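PDB 3LMZ: putative sugar isomerase, which probably acts as a sugar isomerase or epimerase built on a xylose isomerase-like TIM barrel, its substrate not established. Local coordinates for residues L105-P110 against H128-L133; I158-D163 against T183-M188. All coordinates share one frame; numbering follows the deposited sequence.

Interaction 1: residues L105-P110 against H128-L133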
# COMPACT_ATOMS: atom_id res chain seq x y z
N LEU A 105 -15.52 -17.58 17.40
CA LEU A 105 -14.99 -16.32 17.96
C LEU A 105 -16.04 -15.24 17.70
O LEU A 105 -16.51 -15.00 16.57
CB LEU A 105 -13.67 -15.91 17.29
CG LEU A 105 -13.06 -14.56 17.67
CD1 LEU A 105 -12.80 -14.47 19.13
CD2 LEU A 105 -11.75 -14.28 16.82
N ILE A 106 -16.39 -14.58 18.79
CA ILE A 106 -17.34 -13.48 18.81
C ILE A 106 -16.59 -12.23 19.32
O ILE A 106 -15.94 -12.28 20.36
CB ILE A 106 -18.53 -13.75 19.77
CG1 ILE A 106 -19.34 -14.95 19.30
CG2 ILE A 106 -19.41 -12.49 19.94
CD1 ILE A 106 -20.49 -15.39 20.30
N VAL A 107 -16.63 -11.16 18.53
CA VAL A 107 -16.13 -9.84 18.92
C VAL A 107 -17.37 -9.08 19.42
O VAL A 107 -18.38 -8.93 18.74
CB VAL A 107 -15.39 -9.15 17.78
CG1 VAL A 107 -14.76 -7.83 18.31
CG2 VAL A 107 -14.29 -10.11 17.17
N GLY A 108 -17.30 -8.63 20.68
CA GLY A 108 -18.46 -8.07 21.38
C GLY A 108 -18.17 -6.82 22.17
O GLY A 108 -16.99 -6.51 22.46
N VAL A 109 -19.24 -6.10 22.48
CA VAL A 109 -19.18 -5.02 23.43
C VAL A 109 -20.32 -5.21 24.42
O VAL A 109 -21.40 -4.66 24.23
CB VAL A 109 -19.23 -3.65 22.73
CG1 VAL A 109 -18.98 -2.49 23.73
CG2 VAL A 109 -18.19 -3.62 21.58
N PRO A 110 -20.10 -6.01 25.47
CA PRO A 110 -21.18 -6.25 26.49
C PRO A 110 -21.12 -5.20 27.59
O PRO A 110 -20.01 -4.86 28.06
CB PRO A 110 -20.81 -7.60 27.03
CG PRO A 110 -19.32 -7.66 26.93
CD PRO A 110 -18.88 -6.75 25.80
N HIS A 128 -14.59 -18.42 22.05
CA HIS A 128 -13.84 -17.28 22.55
C HIS A 128 -14.67 -16.02 22.27
O HIS A 128 -15.44 -15.93 21.32
CB HIS A 128 -12.47 -17.22 21.92
CG HIS A 128 -11.48 -18.19 22.50
ND1 HIS A 128 -11.52 -19.54 22.19
CD2 HIS A 128 -10.44 -18.02 23.34
CE1 HIS A 128 -10.53 -20.15 22.83
NE2 HIS A 128 -9.84 -19.25 23.51
N TYR A 129 -14.49 -15.03 23.14
CA TYR A 129 -15.21 -13.79 23.13
C TYR A 129 -14.21 -12.65 23.34
O TYR A 129 -13.53 -12.60 24.37
CB TYR A 129 -16.25 -13.77 24.25
CG TYR A 129 -17.22 -12.64 24.20
CD1 TYR A 129 -16.85 -11.37 24.66
CD2 TYR A 129 -18.53 -12.78 23.76
CE1 TYR A 129 -17.74 -10.31 24.64
CE2 TYR A 129 -19.42 -11.74 23.74
CZ TYR A 129 -19.04 -10.52 24.22
OH TYR A 129 -19.94 -9.48 24.20
N ALA A 130 -14.09 -11.77 22.35
CA ALA A 130 -13.09 -10.71 22.32
C ALA A 130 -13.80 -9.36 22.44
O ALA A 130 -14.53 -8.99 21.54
CB ALA A 130 -12.29 -10.76 21.01
N ILE A 131 -13.59 -8.67 23.55
CA ILE A 131 -14.23 -7.36 23.83
C ILE A 131 -13.45 -6.26 23.05
O ILE A 131 -12.22 -6.11 23.21
CB ILE A 131 -14.23 -7.03 25.33
CG1 ILE A 131 -15.07 -8.05 26.10
CG2 ILE A 131 -14.75 -5.59 25.53
CD1 ILE A 131 -14.85 -8.08 27.57
N HIS A 132 -14.18 -5.49 22.23
CA HIS A 132 -13.54 -4.40 21.45
C HIS A 132 -13.36 -3.14 22.30
O HIS A 132 -14.32 -2.43 22.54
CB HIS A 132 -14.31 -4.07 20.15
CG HIS A 132 -13.54 -3.17 19.25
ND1 HIS A 132 -14.12 -2.31 18.35
CD2 HIS A 132 -12.20 -2.99 19.12
CE1 HIS A 132 -13.17 -1.63 17.71
NE2 HIS A 132 -11.99 -2.02 18.16
N LEU A 133 -12.11 -2.85 22.62
CA LEU A 133 -11.77 -1.63 23.37
C LEU A 133 -11.88 -0.44 22.44
O LEU A 133 -11.69 -0.55 21.25
CB LEU A 133 -10.41 -1.76 24.04
CG LEU A 133 -9.19 -1.79 23.12
CD1 LEU A 133 -8.65 -0.35 22.83
CD2 LEU A 133 -8.01 -2.69 23.60
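Leu105 starts the contact by laying CD1 against His128 CB, 3.9 Å away, and near Ala130 CB. Ile106 next bonds to the neighbouring strand through both its N and its O. Its N donates to His128 O (3.0 Å), and its O accepts from Ala130 N (2.8 Å). Ile106 O also lies over one face of the Tyr129 ring, while Ile106 CG2 packs on CD2 and CE2 of that ring. Val107 turns to the side of the sheet that carries Leu105 and Ala130. With its CG1 anti to the backbone N (chi1 -174°), that methyl sits 3.4 Å from Ala130 O. Gly108 repeats the backbone pattern, with N to Ala130 O and O from His132 N. A side chain on Gly108 would run into Tyr129 OH, which lies 3.5 Å from Gly108 CA. Val109 brushes His132 CB with CG2. Pro110 meets Tyr129 tip to tip, with CD 3.3 Å from the hydroxyl OH. That hydroxyl is buried and has no polar partner in the model. On the Tyr129 side, helix 115-125 packs against the sheet through Val118 and Val122. Strand 105-110, helix 115-125 and strand 128-132 thus form a beta-alpha-beta unit with parallel strands, the repeating element of a TIM barrel.

Interaction 2: residues I158-D163 against T183-M188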
# COMPACT_ATOMS: atom_id res chain seq x y z
N ILE A 158 -12.67 -15.45 27.62
CA ILE A 158 -13.06 -14.08 27.52
C ILE A 158 -11.82 -13.19 27.55
O ILE A 158 -10.98 -13.27 28.41
CB ILE A 158 -13.99 -13.64 28.64
CG1 ILE A 158 -15.21 -14.56 28.75
CG2 ILE A 158 -14.40 -12.21 28.37
CD1 ILE A 158 -16.12 -14.29 29.99
N GLY A 159 -11.68 -12.37 26.51
CA GLY A 159 -10.56 -11.43 26.42
C GLY A 159 -10.92 -10.19 25.64
O GLY A 159 -12.04 -9.71 25.68
N MSE A 160 -9.94 -9.75 24.87
CA MSE A 160 -10.00 -8.49 24.12
C MSE A 160 -9.72 -8.67 22.64
O MSE A 160 -9.02 -9.59 22.20
CB MSE A 160 -9.01 -7.44 24.68
CG MSE A 160 -7.52 -7.72 24.42
SE MSE A 160 -6.43 -6.45 25.33
CE MSE A 160 -6.67 -7.15 27.09
N CYS A 161 -10.35 -7.75 21.88
CA CYS A 161 -9.97 -7.36 20.51
C CYS A 161 -9.08 -6.15 20.75
O CYS A 161 -9.54 -5.04 21.10
CB CYS A 161 -11.21 -7.04 19.65
SG CYS A 161 -10.62 -6.36 18.11
N LEU A 162 -7.77 -6.42 20.66
CA LEU A 162 -6.77 -5.38 20.93
C LEU A 162 -6.81 -4.44 19.75
O LEU A 162 -6.33 -4.75 18.66
CB LEU A 162 -5.36 -5.92 21.13
CG LEU A 162 -4.26 -4.88 21.23
CD1 LEU A 162 -4.46 -3.96 22.38
CD2 LEU A 162 -2.93 -5.59 21.27
N ASP A 163 -7.31 -3.24 19.99
CA ASP A 163 -7.37 -2.19 18.94
C ASP A 163 -6.16 -1.30 19.20
O ASP A 163 -6.11 -0.50 20.14
CB ASP A 163 -8.70 -1.44 19.04
CG ASP A 163 -8.90 -0.44 17.89
OD1 ASP A 163 -7.93 0.34 17.64
OD2 ASP A 163 -10.01 -0.53 17.26
N THR A 183 -2.28 -13.53 26.74
CA THR A 183 -3.08 -14.72 27.04
C THR A 183 -4.60 -14.50 26.86
O THR A 183 -5.38 -15.46 26.72
CB THR A 183 -2.79 -15.23 28.46
OG1 THR A 183 -3.01 -14.18 29.42
CG2 THR A 183 -1.31 -15.70 28.56
N ARG A 184 -5.01 -13.23 26.87
CA ARG A 184 -6.40 -12.87 26.59
C ARG A 184 -6.56 -11.94 25.38
O ARG A 184 -7.50 -11.19 25.35
CB ARG A 184 -7.02 -12.23 27.84
CG ARG A 184 -7.17 -13.24 28.96
CD ARG A 184 -7.75 -12.60 30.19
NE ARG A 184 -7.91 -13.52 31.31
CZ ARG A 184 -8.96 -14.32 31.54
NH1 ARG A 184 -9.98 -14.38 30.71
NH2 ARG A 184 -8.99 -15.09 32.63
N VAL A 185 -5.63 -11.92 24.41
CA VAL A 185 -5.84 -11.18 23.16
C VAL A 185 -6.27 -12.20 22.10
O VAL A 185 -5.47 -13.06 21.66
CB VAL A 185 -4.58 -10.42 22.70
CG1 VAL A 185 -4.79 -9.75 21.33
CG2 VAL A 185 -4.15 -9.37 23.78
N PHE A 186 -7.55 -12.12 21.69
CA PHE A 186 -8.11 -13.13 20.79
C PHE A 186 -8.37 -12.61 19.40
O PHE A 186 -8.72 -13.37 18.50
CB PHE A 186 -9.36 -13.78 21.44
CG PHE A 186 -9.05 -14.49 22.74
CD1 PHE A 186 -7.92 -15.32 22.86
CD2 PHE A 186 -9.83 -14.28 23.87
CE1 PHE A 186 -7.63 -15.95 24.05
CE2 PHE A 186 -9.51 -14.90 25.04
CZ PHE A 186 -8.41 -15.73 25.13
N ASP A 187 -8.27 -11.30 19.25
CA ASP A 187 -8.44 -10.64 17.94
C ASP A 187 -7.72 -9.31 18.02
O ASP A 187 -7.35 -8.83 19.11
CB ASP A 187 -9.93 -10.43 17.64
CG ASP A 187 -10.22 -9.99 16.21
OD1 ASP A 187 -9.84 -10.74 15.31
OD2 ASP A 187 -10.95 -9.03 16.08
N MSE A 188 -7.48 -8.69 16.86
CA MSE A 188 -6.79 -7.43 16.86
C MSE A 188 -7.34 -6.61 15.69
O MSE A 188 -7.50 -7.15 14.59
CB MSE A 188 -5.30 -7.63 16.62
CG MSE A 188 -4.44 -6.41 16.89
SE MSE A 188 -2.55 -6.76 16.52
CE MSE A 188 -2.46 -8.28 17.87
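Arg184 reaches Ile158 with its guanidinium, and NH1 donates to Ile158 O at 2.7 Å. The acceptor lies in the guanidinium plane, and the donor lies in the carbonyl plane. CG and CD of Arg184 also pass within 4 Å of Ile158 O. NH1 and NH2 hold two more carbonyls, Asp155 O and Leu154 O. An alanine here would probably leave these three carbonyls without their guanidinium partner and the segment leading into the strand less firmly held.

Phe186 places CG beside its backbone N (chi1 -61°). The ring turns its edge to the Ile158-Gly159 peptide, with CE2 3.6 Å from Gly159 N. One face lies over its own chain, where Arg184 C sits above the ring centre. A side chain on Gly159 would clash with this ring and with Arg184 O.

Met160 N donates to Arg184 O, and Met160 O accepts from Phe186 N at 3.0 Å. A weak second bond from Asp187 N reaches the same oxygen. The register slips by one residue here, a beta bulge. Leu162 N then bonds to Asp187 O.

Selenomethionine Met160 has CG between the backbone N and the carbonyl carbon (chi1 71°), which puts CG 3.8 Å from Val185 CG2. Val185 CG1 meets Leu162 CB at 3.9 Å. Selenomethionine Met188 brings CG to 3.1 Å from Leu162 O. On the other side of the sheet, Cys161 SG lies 3.4 Å from Asp187 OD2, and Asp187 OD1 bonds to Tyr78 OH.

Helix 174-181 packs on Met160, Leu162 and Val185, and helix 144-151 touches Met160 and Arg184. Strand 128-132 flanks strand 158-163, and strand 227-230 pairs beyond strand 185-193.

In the fold
Interaction 1 closes along the chain before interaction 2 opens, and their centres lie about 8 Å apart. Both belong to the curled sheet of the barrel, where strands 128-132 and 158-163 are neighbours. The four strands therefore run side by side in the order 105-110, 128-132, 158-163 and 185-193. Ile131 O and Cys161 N are 2.8 Å apart, a probable hydrogen bond across the shared seam. His128 also meets Phe186 edge-to-face. Further along these strands, His132 NE2 bonds to Asp163 OD2, which also forms a salt bridge with Lys191. A citrate, probably from the crystallisation liquor, binds His132 ND1, consistent with a pocket at this end of the barrel.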